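Local coordinates for protein reducing end xylose-releasing exo-oligoxylanase (Paenibacillus barengoltzii G22, PDB 5YXT) that probably hydrolyses short xylan-derived oligosaccharides from their reducing ends, releasing xylose, as a glycoside hydrolase of family 8, at residues G11-L16 with D272-A277; A267-D272 with D279-E284; A328-D333 with L366-G371; L136-H141 with Y202-L207. All coordinates share one frame; numbering follows the deposited sequence.

Contact 1 (G11-L16 with D272-A277)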
# COMPACT_ATOMS: atom_id res chain seq x y z
N GLY C 11 23.64 20.11 -7.95
CA GLY C 11 24.68 19.35 -8.59
C GLY C 11 24.87 17.95 -8.05
O GLY C 11 25.87 17.31 -8.37
N THR C 12 23.94 17.46 -7.23
CA THR C 12 24.04 16.13 -6.67
C THR C 12 22.83 15.31 -7.07
O THR C 12 21.71 15.83 -7.19
CB THR C 12 24.16 16.16 -5.13
OG1 THR C 12 22.93 16.63 -4.57
CG2 THR C 12 25.31 17.07 -4.71
N TYR C 13 23.06 14.02 -7.27
CA TYR C 13 22.08 13.13 -7.87
C TYR C 13 21.82 11.94 -6.97
O TYR C 13 22.74 11.39 -6.36
CB TYR C 13 22.55 12.66 -9.25
CG TYR C 13 22.67 13.82 -10.20
CD1 TYR C 13 23.79 14.66 -10.19
CD2 TYR C 13 21.65 14.11 -11.09
CE1 TYR C 13 23.88 15.73 -11.05
CE2 TYR C 13 21.73 15.16 -11.95
CZ TYR C 13 22.84 15.98 -11.93
OH TYR C 13 22.89 17.03 -12.80
N ARG C 14 20.55 11.55 -6.89
CA ARG C 14 20.15 10.37 -6.15
C ARG C 14 20.56 9.11 -6.91
O ARG C 14 20.32 9.00 -8.12
CB ARG C 14 18.63 10.42 -5.95
CG ARG C 14 18.00 9.39 -5.04
CD ARG C 14 16.71 9.94 -4.37
NE ARG C 14 15.64 10.24 -5.32
CZ ARG C 14 15.44 11.43 -5.88
NH1 ARG C 14 16.24 12.42 -5.56
NH2 ARG C 14 14.44 11.63 -6.74
N ASN C 15 21.19 8.17 -6.22
CA ASN C 15 21.40 6.82 -6.76
C ASN C 15 20.28 5.98 -6.16
O ASN C 15 20.43 5.38 -5.10
CB ASN C 15 22.78 6.26 -6.41
CG ASN C 15 23.01 4.86 -6.98
OD1 ASN C 15 22.06 4.14 -7.30
ND2 ASN C 15 24.28 4.48 -7.10
N LEU C 16 19.14 5.96 -6.86
CA LEU C 16 17.93 5.36 -6.31
C LEU C 16 18.12 3.87 -6.05
O LEU C 16 17.63 3.35 -5.04
CB LEU C 16 16.75 5.60 -7.25
CG LEU C 16 15.39 5.37 -6.57
CD1 LEU C 16 15.29 6.19 -5.31
CD2 LEU C 16 14.19 5.66 -7.50
N ASP C 272 12.25 15.00 -14.75
CA ASP C 272 12.01 16.40 -14.41
C ASP C 272 11.97 16.59 -12.90
O ASP C 272 12.55 17.55 -12.37
CB ASP C 272 10.70 16.88 -15.03
CG ASP C 272 10.48 18.38 -14.84
OD1 ASP C 272 11.46 19.17 -14.91
OD2 ASP C 272 9.33 18.79 -14.60
N TRP C 273 11.28 15.69 -12.19
CA TRP C 273 11.21 15.83 -10.74
C TRP C 273 12.59 15.74 -10.12
O TRP C 273 12.96 16.55 -9.26
CB TRP C 273 10.28 14.80 -10.11
CG TRP C 273 10.24 15.03 -8.63
CD1 TRP C 273 10.93 14.34 -7.66
CD2 TRP C 273 9.56 16.09 -7.95
NE1 TRP C 273 10.68 14.89 -6.42
CE2 TRP C 273 9.85 15.97 -6.57
CE3 TRP C 273 8.72 17.12 -8.37
CZ2 TRP C 273 9.32 16.84 -5.62
CZ3 TRP C 273 8.20 17.99 -7.42
CH2 TRP C 273 8.50 17.84 -6.06
N GLU C 274 13.39 14.75 -10.55
CA GLU C 274 14.74 14.63 -10.00
C GLU C 274 15.58 15.86 -10.32
O GLU C 274 16.33 16.34 -9.46
CB GLU C 274 15.43 13.35 -10.50
CG GLU C 274 16.96 13.31 -10.27
CD GLU C 274 17.38 13.15 -8.80
OE1 GLU C 274 16.56 13.34 -7.87
OE2 GLU C 274 18.58 12.85 -8.56
N TRP C 275 15.48 16.39 -11.54
CA TRP C 275 16.36 17.49 -11.94
C TRP C 275 15.91 18.83 -11.40
O TRP C 275 16.75 19.69 -11.12
CB TRP C 275 16.44 17.61 -13.47
CG TRP C 275 17.40 16.65 -14.13
CD1 TRP C 275 18.07 15.62 -13.54
CD2 TRP C 275 17.76 16.64 -15.51
NE1 TRP C 275 18.83 14.96 -14.48
CE2 TRP C 275 18.65 15.57 -15.70
CE3 TRP C 275 17.40 17.42 -16.61
CZ2 TRP C 275 19.20 15.27 -16.94
CZ3 TRP C 275 17.95 17.13 -17.84
CH2 TRP C 275 18.84 16.06 -18.00
N PHE C 276 14.60 19.05 -11.26
CA PHE C 276 14.09 20.37 -10.94
C PHE C 276 13.09 20.40 -9.80
O PHE C 276 12.89 21.47 -9.22
CB PHE C 276 13.48 21.03 -12.18
CG PHE C 276 14.52 21.46 -13.17
CD1 PHE C 276 15.22 22.65 -12.99
CD2 PHE C 276 14.86 20.65 -14.23
CE1 PHE C 276 16.21 23.04 -13.86
CE2 PHE C 276 15.85 21.03 -15.12
CZ PHE C 276 16.52 22.22 -14.94
N ALA C 277 12.46 19.27 -9.46
CA ALA C 277 11.53 19.17 -8.34
C ALA C 277 10.55 20.35 -8.33
O ALA C 277 10.30 20.98 -7.30
CB ALA C 277 12.28 19.05 -7.01
O HOH W 1 18.92 15.19 -6.98
O HOH W 2 19.40 10.77 -9.88
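E274 meets both the side chain and the backbone N of R14, joining the N-terminal loop 11-16 to the last turns of helix 263-276 in what is, as in other family 8 glycosidases, an (alpha/alpha)6 barrel. The charged link is a salt bridge, R14 NH1 to E274 OE1 at 2.5 Å. Guanidinium and carboxylate stand nearly perpendicular (83°), so the two do not lie side by side in one plane; the bend of the arginine at chi3 (64°) turns the guanidinium back toward the acid. The other oxygen takes the backbone bond: R14 N donates to E274 OE2 at 2.9 Å, nearly straight (167°) and on the syn side. Water 1 donates to T12 O and, weakly, to that same oxygen. A glutamine here would probably leave the R14 guanidinium without its charge partner in a buried place and could present only one oxygen to the loop. The aromatic part is looser. The Y13 and W275 rings pack obliquely, centroids 5.9 Å apart, while Y13 OH bonds I375 N and W275 NE1 bonds Y373 O. W275 NE1 lies at the edge of the Y13 ring, near its plane, 3.9 Å from Y13 CE2.

Contact 2 (A267-D272 with D279-E284); sequences ANLGLD and DPWQRE
The Q282 amide meets the D272 carboxylate across the hairpin, the two side chains crossing at about a right angle and their flat groups turned 66° apart. Q282 NE2 donates to D272 OD2 at 2.6 Å in a nearly straight bond (172°), with the acceptor in the amide plane and using its anti lone pair. That oxygen also takes a salt bridge from R225. Water 3 donates to Q282 OE1 at 2.8 Å and, weakly, to D272 OD2, spanning two acceptors that cannot bond each other directly. Helices 263-276 and 281-294 form an alpha-alpha hairpin, running roughly antiparallel about a short turn, the kind of unit from which (alpha/alpha)6 barrels are built. The glutamine chain is extended beyond CG (chi2 178°), which carries its amide across to the acid and lays its stem against L269, whose CD2 is 3.9 Å from Q282 CG. An alanine here would probably cost D272 its amide donor, leave water 3 with one acceptor fewer, and open a gap beside the leucine. L269 CD2 also approaches the W281 ring obliquely, 4.2 Å from CZ3. At the start of the second helix D279 OD1 accepts a capping bond from W281 N at 3.1 Å, met from above the carboxylate plane.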
# COMPACT_ATOMS: atom_id res chain seq x y z
N ALA C 267 8.55 8.36 -17.45
CA ALA C 267 9.99 8.53 -17.28
C ALA C 267 10.37 10.00 -17.28
O ALA C 267 11.21 10.43 -16.48
CB ALA C 267 10.74 7.78 -18.38
N ASN C 268 9.75 10.79 -18.17
CA ASN C 268 10.00 12.23 -18.23
C ASN C 268 9.63 12.92 -16.93
O ASN C 268 10.33 13.84 -16.49
CB ASN C 268 9.23 12.86 -19.40
CG ASN C 268 9.70 12.37 -20.76
OD1 ASN C 268 10.83 11.91 -20.90
ND2 ASN C 268 8.82 12.45 -21.77
N LEU C 269 8.49 12.55 -16.33
CA LEU C 269 8.09 13.13 -15.05
C LEU C 269 9.10 12.79 -13.96
O LEU C 269 9.44 13.65 -13.13
CB LEU C 269 6.70 12.64 -14.65
CG LEU C 269 5.56 12.98 -15.61
CD1 LEU C 269 4.27 12.28 -15.20
CD2 LEU C 269 5.37 14.47 -15.67
N GLY C 270 9.55 11.54 -13.94
CA GLY C 270 10.58 11.15 -12.99
C GLY C 270 11.85 11.97 -13.16
O GLY C 270 12.44 12.42 -12.18
N LEU C 271 12.27 12.19 -14.41
CA LEU C 271 13.53 12.91 -14.63
C LEU C 271 13.37 14.39 -14.34
O LEU C 271 14.26 15.00 -13.72
CB LEU C 271 14.06 12.69 -16.04
CG LEU C 271 15.52 13.15 -16.23
CD1 LEU C 271 16.44 12.42 -15.27
CD2 LEU C 271 16.02 13.01 -17.66
N ASP C 272 12.25 15.00 -14.75
CA ASP C 272 12.01 16.40 -14.41
C ASP C 272 11.97 16.59 -12.90
O ASP C 272 12.55 17.55 -12.37
CB ASP C 272 10.70 16.88 -15.03
CG ASP C 272 10.48 18.38 -14.84
OD1 ASP C 272 11.46 19.17 -14.91
OD2 ASP C 272 9.33 18.79 -14.60
N ASP C 279 7.19 20.65 -9.85
CA ASP C 279 5.73 20.53 -9.87
C ASP C 279 5.34 19.30 -9.07
O ASP C 279 5.50 18.16 -9.56
CB ASP C 279 5.21 20.44 -11.30
CG ASP C 279 3.69 20.38 -11.36
OD1 ASP C 279 3.03 20.48 -10.31
OD2 ASP C 279 3.16 20.25 -12.48
N PRO C 280 4.84 19.48 -7.85
CA PRO C 280 4.47 18.31 -7.02
C PRO C 280 3.39 17.44 -7.63
O PRO C 280 3.30 16.26 -7.28
CB PRO C 280 4.00 18.96 -5.71
CG PRO C 280 4.50 20.38 -5.75
CD PRO C 280 4.58 20.76 -7.19
N TRP C 281 2.60 17.97 -8.56
CA TRP C 281 1.62 17.15 -9.26
C TRP C 281 2.27 15.95 -9.93
O TRP C 281 1.65 14.89 -10.03
CB TRP C 281 0.90 18.00 -10.30
CG TRP C 281 0.01 17.21 -11.21
CD1 TRP C 281 -1.31 16.92 -11.02
CD2 TRP C 281 0.38 16.62 -12.46
NE1 TRP C 281 -1.78 16.17 -12.07
CE2 TRP C 281 -0.77 15.97 -12.97
CE3 TRP C 281 1.57 16.56 -13.19
CZ2 TRP C 281 -0.76 15.29 -14.19
CZ3 TRP C 281 1.57 15.87 -14.40
CH2 TRP C 281 0.41 15.24 -14.88
N GLN C 282 3.52 16.10 -10.39
CA GLN C 282 4.21 14.98 -11.04
C GLN C 282 4.26 13.74 -10.15
O GLN C 282 4.11 12.62 -10.64
CB GLN C 282 5.61 15.41 -11.46
CG GLN C 282 5.59 16.57 -12.45
CD GLN C 282 6.97 17.05 -12.85
OE1 GLN C 282 7.95 16.78 -12.16
NE2 GLN C 282 7.04 17.77 -13.96
N ARG C 283 4.46 13.92 -8.84
CA ARG C 283 4.48 12.76 -7.94
C ARG C 283 3.12 12.08 -7.89
O ARG C 283 3.03 10.85 -7.88
CB ARG C 283 4.94 13.18 -6.54
CG ARG C 283 6.06 14.20 -6.64
CD ARG C 283 6.81 14.47 -5.33
NE ARG C 283 7.11 13.27 -4.57
CZ ARG C 283 8.21 12.57 -4.75
NH1 ARG C 283 9.03 13.00 -5.66
NH2 ARG C 283 8.48 11.50 -4.02
N GLU C 284 2.04 12.87 -7.89
CA GLU C 284 0.71 12.28 -7.92
C GLU C 284 0.46 11.52 -9.22
O GLU C 284 -0.11 10.42 -9.20
CB GLU C 284 -0.35 13.36 -7.71
CG GLU C 284 -0.55 13.75 -6.26
CD GLU C 284 -2.00 13.65 -5.83
OE1 GLU C 284 -2.58 12.54 -5.97
OE2 GLU C 284 -2.56 14.66 -5.35
O HOH W 3 9.79 18.82 -11.86

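Contact 3 (A328-D333 with L366-G371); sequences ASLAAD and LLALSG
L330 pushes its branched end against A368 and L369 at the close of helix 355-369. The nearest approach is methyl to methyl, L330 CD1 to A368 CB at 4.0 Å, and the same leucine carbon lies 4.1 Å from A368 O. More loosely, L369 CD2 comes within 4.5 Å of L330 CG, so the leucine fork is met by two successive residues of the helix. With its CG anti to the carbonyl carbon (chi1 -74°), L330 extends its fork toward the helix. One shell out, a short 3-10 turn presents this leucine: A331 N bonds A328 O at 2.8 Å, and S329 OG is tied to Q290 and A337 on helices 281-294 and 335-345. F344 and L16 pack on L369, helping to enclose the contact. On the facing segment S370 OG donates to L366 O at 2.7 Å, turning the serine hydroxyl back onto the last helical turn. G371, with phi at 79°, then lets the chain leave, its N bonding A368 O at 3.3 Å. The contact therefore sets a loop containing a short 3-10 turn against a helix C-terminus finished by a Schellman motif, within the mainly helical (alpha/alpha)6 fold of family 8.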
# COMPACT_ATOMS: atom_id res chain seq x y z
N ALA C 328 10.23 6.25 -13.49
CA ALA C 328 9.30 7.16 -12.84
C ALA C 328 9.41 7.15 -11.32
O ALA C 328 9.00 8.12 -10.67
CB ALA C 328 7.88 6.82 -13.25
N SER C 329 9.99 6.10 -10.73
CA SER C 329 10.14 6.04 -9.28
C SER C 329 11.00 7.18 -8.72
O SER C 329 10.96 7.43 -7.51
CB SER C 329 10.74 4.69 -8.88
OG SER C 329 9.76 3.65 -8.99
N LEU C 330 11.77 7.86 -9.56
CA LEU C 330 12.43 9.10 -9.14
C LEU C 330 11.42 10.13 -8.64
O LEU C 330 11.79 11.03 -7.87
CB LEU C 330 13.25 9.68 -10.29
CG LEU C 330 14.57 8.98 -10.64
CD1 LEU C 330 15.19 9.66 -11.83
CD2 LEU C 330 15.54 8.98 -9.45
N ALA C 331 10.16 10.03 -9.03
CA ALA C 331 9.12 10.94 -8.54
C ALA C 331 8.11 10.24 -7.63
O ALA C 331 7.00 10.74 -7.44
CB ALA C 331 8.40 11.60 -9.72
N ALA C 332 8.47 9.09 -7.05
CA ALA C 332 7.52 8.32 -6.27
C ALA C 332 8.18 7.81 -4.99
O ALA C 332 9.40 7.87 -4.82
CB ALA C 332 6.96 7.14 -7.08
N ASP C 333 7.35 7.28 -4.10
CA ASP C 333 7.83 6.69 -2.86
C ASP C 333 6.80 5.68 -2.38
O ASP C 333 5.62 5.78 -2.72
CB ASP C 333 8.08 7.75 -1.79
CG ASP C 333 9.06 7.29 -0.73
OD1 ASP C 333 10.21 6.95 -1.10
OD2 ASP C 333 8.67 7.25 0.45
N LEU C 366 18.19 2.80 -16.45
CA LEU C 366 19.32 2.37 -15.63
C LEU C 366 20.26 3.54 -15.33
O LEU C 366 20.76 3.66 -14.21
CB LEU C 366 20.08 1.25 -16.34
CG LEU C 366 21.20 0.53 -15.58
CD1 LEU C 366 20.73 0.17 -14.16
CD2 LEU C 366 21.65 -0.72 -16.37
N LEU C 367 20.53 4.39 -16.33
CA LEU C 367 21.31 5.60 -16.07
C LEU C 367 20.64 6.48 -15.03
O LEU C 367 21.29 6.98 -14.10
CB LEU C 367 21.51 6.38 -17.37
CG LEU C 367 22.55 5.83 -18.34
CD1 LEU C 367 22.41 6.57 -19.66
CD2 LEU C 367 23.96 6.02 -17.76
N ALA C 368 19.33 6.72 -15.18
CA ALA C 368 18.64 7.62 -14.27
C ALA C 368 18.56 7.02 -12.87
O ALA C 368 18.78 7.73 -11.88
CB ALA C 368 17.24 7.94 -14.79
N LEU C 369 18.29 5.72 -12.76
CA LEU C 369 18.10 5.10 -11.46
C LEU C 369 19.40 4.85 -10.72
O LEU C 369 19.38 4.55 -9.53
CB LEU C 369 17.34 3.78 -11.59
CG LEU C 369 15.87 3.92 -12.00
CD1 LEU C 369 15.30 2.56 -12.41
CD2 LEU C 369 15.06 4.55 -10.88
N SER C 370 20.54 4.94 -11.41
CA SER C 370 21.84 4.78 -10.78
C SER C 370 22.49 6.12 -10.47
O SER C 370 23.62 6.14 -9.97
CB SER C 370 22.76 3.93 -11.67
OG SER C 370 23.00 4.54 -12.94
N GLY C 371 21.80 7.24 -10.72
CA GLY C 371 22.38 8.55 -10.49
C GLY C 371 23.33 9.00 -11.57
O GLY C 371 24.23 9.80 -11.29

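Contact 4 (L136-H141 with Y202-L207); sequences LLFASH and YELFAL
L137 and F138 reach from helix 126-143 to F205 and L204 on helix 199-208, two helices of the (alpha/alpha)6 barrel expected for this family. The contact is wholly apolar and modest, made by side-chain ends alone: the nearest CA atoms, those of L137 and F205, are 9.1 Å apart. L137 comes first. Its CD1 methyl approaches the F205 ring obliquely, 4.1 Å from both F205 CD1 and F205 CE1, so it straddles one ring bond. F205 starts out from its helix pointing away, yet the ring returns far enough to take this methyl. W217 meets the same ring edge-to-face, and A156 touches L137 from helix 152-165. F138 follows with a different pairing, its side chain and that of L204 crossing at about a right angle. The far end of the F138 ring does the touching, CZ lying 3.9 Å from L204 CD1 and CE1 4.1 Å from the same methyl. F138 holds its CG anti to its carbonyl carbon (chi1 -75°), which sends the ring across to the neighbouring helix. W275 of helix 263-276 packs on both F138 and L204, so a third helix meets the pair. The two pairs are apolar and buried. Further along, H141 meets W208 of helix 199-208 edge-to-face; its ND1 bonds W376 O, and its ring is laid back over its own helix, with L137 O 3.1 Å above the ring plane, over the centre.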
# COMPACT_ATOMS: atom_id res chain seq x y z
N LEU C 136 24.08 17.72 -27.51
CA LEU C 136 25.17 18.54 -28.03
C LEU C 136 25.64 19.57 -27.01
O LEU C 136 26.84 19.83 -26.89
CB LEU C 136 24.71 19.23 -29.32
CG LEU C 136 24.64 18.33 -30.56
CD1 LEU C 136 23.76 18.95 -31.64
CD2 LEU C 136 26.05 17.99 -31.11
N LEU C 137 24.70 20.19 -26.28
CA LEU C 137 25.09 21.14 -25.24
C LEU C 137 25.86 20.44 -24.14
O LEU C 137 26.89 20.95 -23.66
CB LEU C 137 23.85 21.84 -24.68
CG LEU C 137 23.25 22.91 -25.59
CD1 LEU C 137 21.83 23.25 -25.16
CD2 LEU C 137 24.12 24.17 -25.59
N PHE C 138 25.38 19.26 -23.71
CA PHE C 138 26.12 18.44 -22.76
C PHE C 138 27.49 18.06 -23.32
O PHE C 138 28.48 18.03 -22.59
CB PHE C 138 25.34 17.17 -22.41
CG PHE C 138 24.16 17.40 -21.48
CD1 PHE C 138 24.03 18.59 -20.77
CD2 PHE C 138 23.19 16.41 -21.32
CE1 PHE C 138 22.93 18.80 -19.92
CE2 PHE C 138 22.11 16.61 -20.47
CZ PHE C 138 21.98 17.82 -19.77
N ALA C 139 27.55 17.71 -24.61
CA ALA C 139 28.85 17.35 -25.19
C ALA C 139 29.79 18.55 -25.18
O ALA C 139 30.98 18.42 -24.88
CB ALA C 139 28.66 16.81 -26.61
N SER C 140 29.26 19.73 -25.51
CA SER C 140 30.05 20.95 -25.44
C SER C 140 30.58 21.18 -24.03
O SER C 140 31.72 21.60 -23.84
CB SER C 140 29.22 22.14 -25.92
OG SER C 140 29.94 23.35 -25.84
N HIS C 141 29.77 20.87 -23.02
CA HIS C 141 30.17 21.14 -21.64
C HIS C 141 31.12 20.08 -21.09
O HIS C 141 32.07 20.42 -20.37
CB HIS C 141 28.93 21.25 -20.75
CG HIS C 141 28.02 22.37 -21.14
ND1 HIS C 141 26.73 22.48 -20.67
CD2 HIS C 141 28.22 23.43 -21.96
CE1 HIS C 141 26.17 23.56 -21.18
NE2 HIS C 141 27.05 24.15 -21.97
N TYR C 202 13.74 22.17 -21.41
CA TYR C 202 13.54 23.58 -21.78
C TYR C 202 14.08 24.51 -20.70
O TYR C 202 14.55 25.61 -21.02
CB TYR C 202 12.06 23.88 -22.07
CG TYR C 202 11.39 22.80 -22.91
CD1 TYR C 202 12.11 22.08 -23.87
CD2 TYR C 202 10.05 22.49 -22.72
CE1 TYR C 202 11.50 21.08 -24.60
CE2 TYR C 202 9.44 21.51 -23.44
CZ TYR C 202 10.17 20.79 -24.38
OH TYR C 202 9.54 19.79 -25.08
N GLU C 203 14.07 24.07 -19.44
CA GLU C 203 14.73 24.83 -18.38
C GLU C 203 16.20 25.06 -18.72
O GLU C 203 16.74 26.13 -18.44
CB GLU C 203 14.64 24.07 -17.05
CG GLU C 203 13.24 23.97 -16.48
CD GLU C 203 12.89 25.12 -15.56
OE1 GLU C 203 13.70 26.07 -15.44
OE2 GLU C 203 11.80 25.07 -14.95
N LEU C 204 16.84 24.07 -19.30
CA LEU C 204 18.25 24.20 -19.67
C LEU C 204 18.42 25.00 -20.96
O LEU C 204 19.39 25.75 -21.09
CB LEU C 204 18.87 22.81 -19.81
CG LEU C 204 18.81 21.95 -18.53
CD1 LEU C 204 19.42 20.59 -18.78
CD2 LEU C 204 19.52 22.64 -17.37
N PHE C 205 17.50 24.85 -21.92
CA PHE C 205 17.56 25.72 -23.09
C PHE C 205 17.42 27.18 -22.68
O PHE C 205 18.07 28.06 -23.26
CB PHE C 205 16.47 25.36 -24.10
CG PHE C 205 16.60 23.95 -24.66
CD1 PHE C 205 17.79 23.26 -24.57
CD2 PHE C 205 15.52 23.35 -25.27
CE1 PHE C 205 17.90 21.96 -25.06
CE2 PHE C 205 15.62 22.06 -25.77
CZ PHE C 205 16.82 21.37 -25.67
N ALA C 206 16.60 27.46 -21.66
CA ALA C 206 16.42 28.82 -21.14
C ALA C 206 17.69 29.38 -20.51
O ALA C 206 17.73 30.59 -20.22
CB ALA C 206 15.30 28.84 -20.10
N LEU C 207 18.71 28.55 -20.27
CA LEU C 207 20.02 29.03 -19.84
C LEU C 207 21.05 29.07 -20.96
O LEU C 207 21.98 29.87 -20.89
CB LEU C 207 20.57 28.13 -18.73
CG LEU C 207 19.66 27.74 -17.57
CD1 LEU C 207 20.24 26.49 -16.93
CD2 LEU C 207 19.53 28.88 -16.56

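From the N terminus, residues 11-16 open the longest loop, which contact 1 closes 256 residues later on helix 263-276. Contact 4 (136-141 with 202-207) opens and closes within that span. Contact 2 crosses contact 1: its first segment, 267-272, shares D272 with the second of contact 1, and its partner 279-284 closes the short turn between helices 263-276 and 281-294. Contact 3 (328-333 with 366-371) comes later, in series, closing a loop of 32 residues that includes helix 335-345. Contacts 1, 2 and 3 lie together, centres 8 to 11 Å apart, drawing the N-terminal loop, helices 263-276 and 281-294 and the C-terminal helix 355-369 into one region. W275 and F276 bridge contact 1 to contact 4, about 17 Å away between centres.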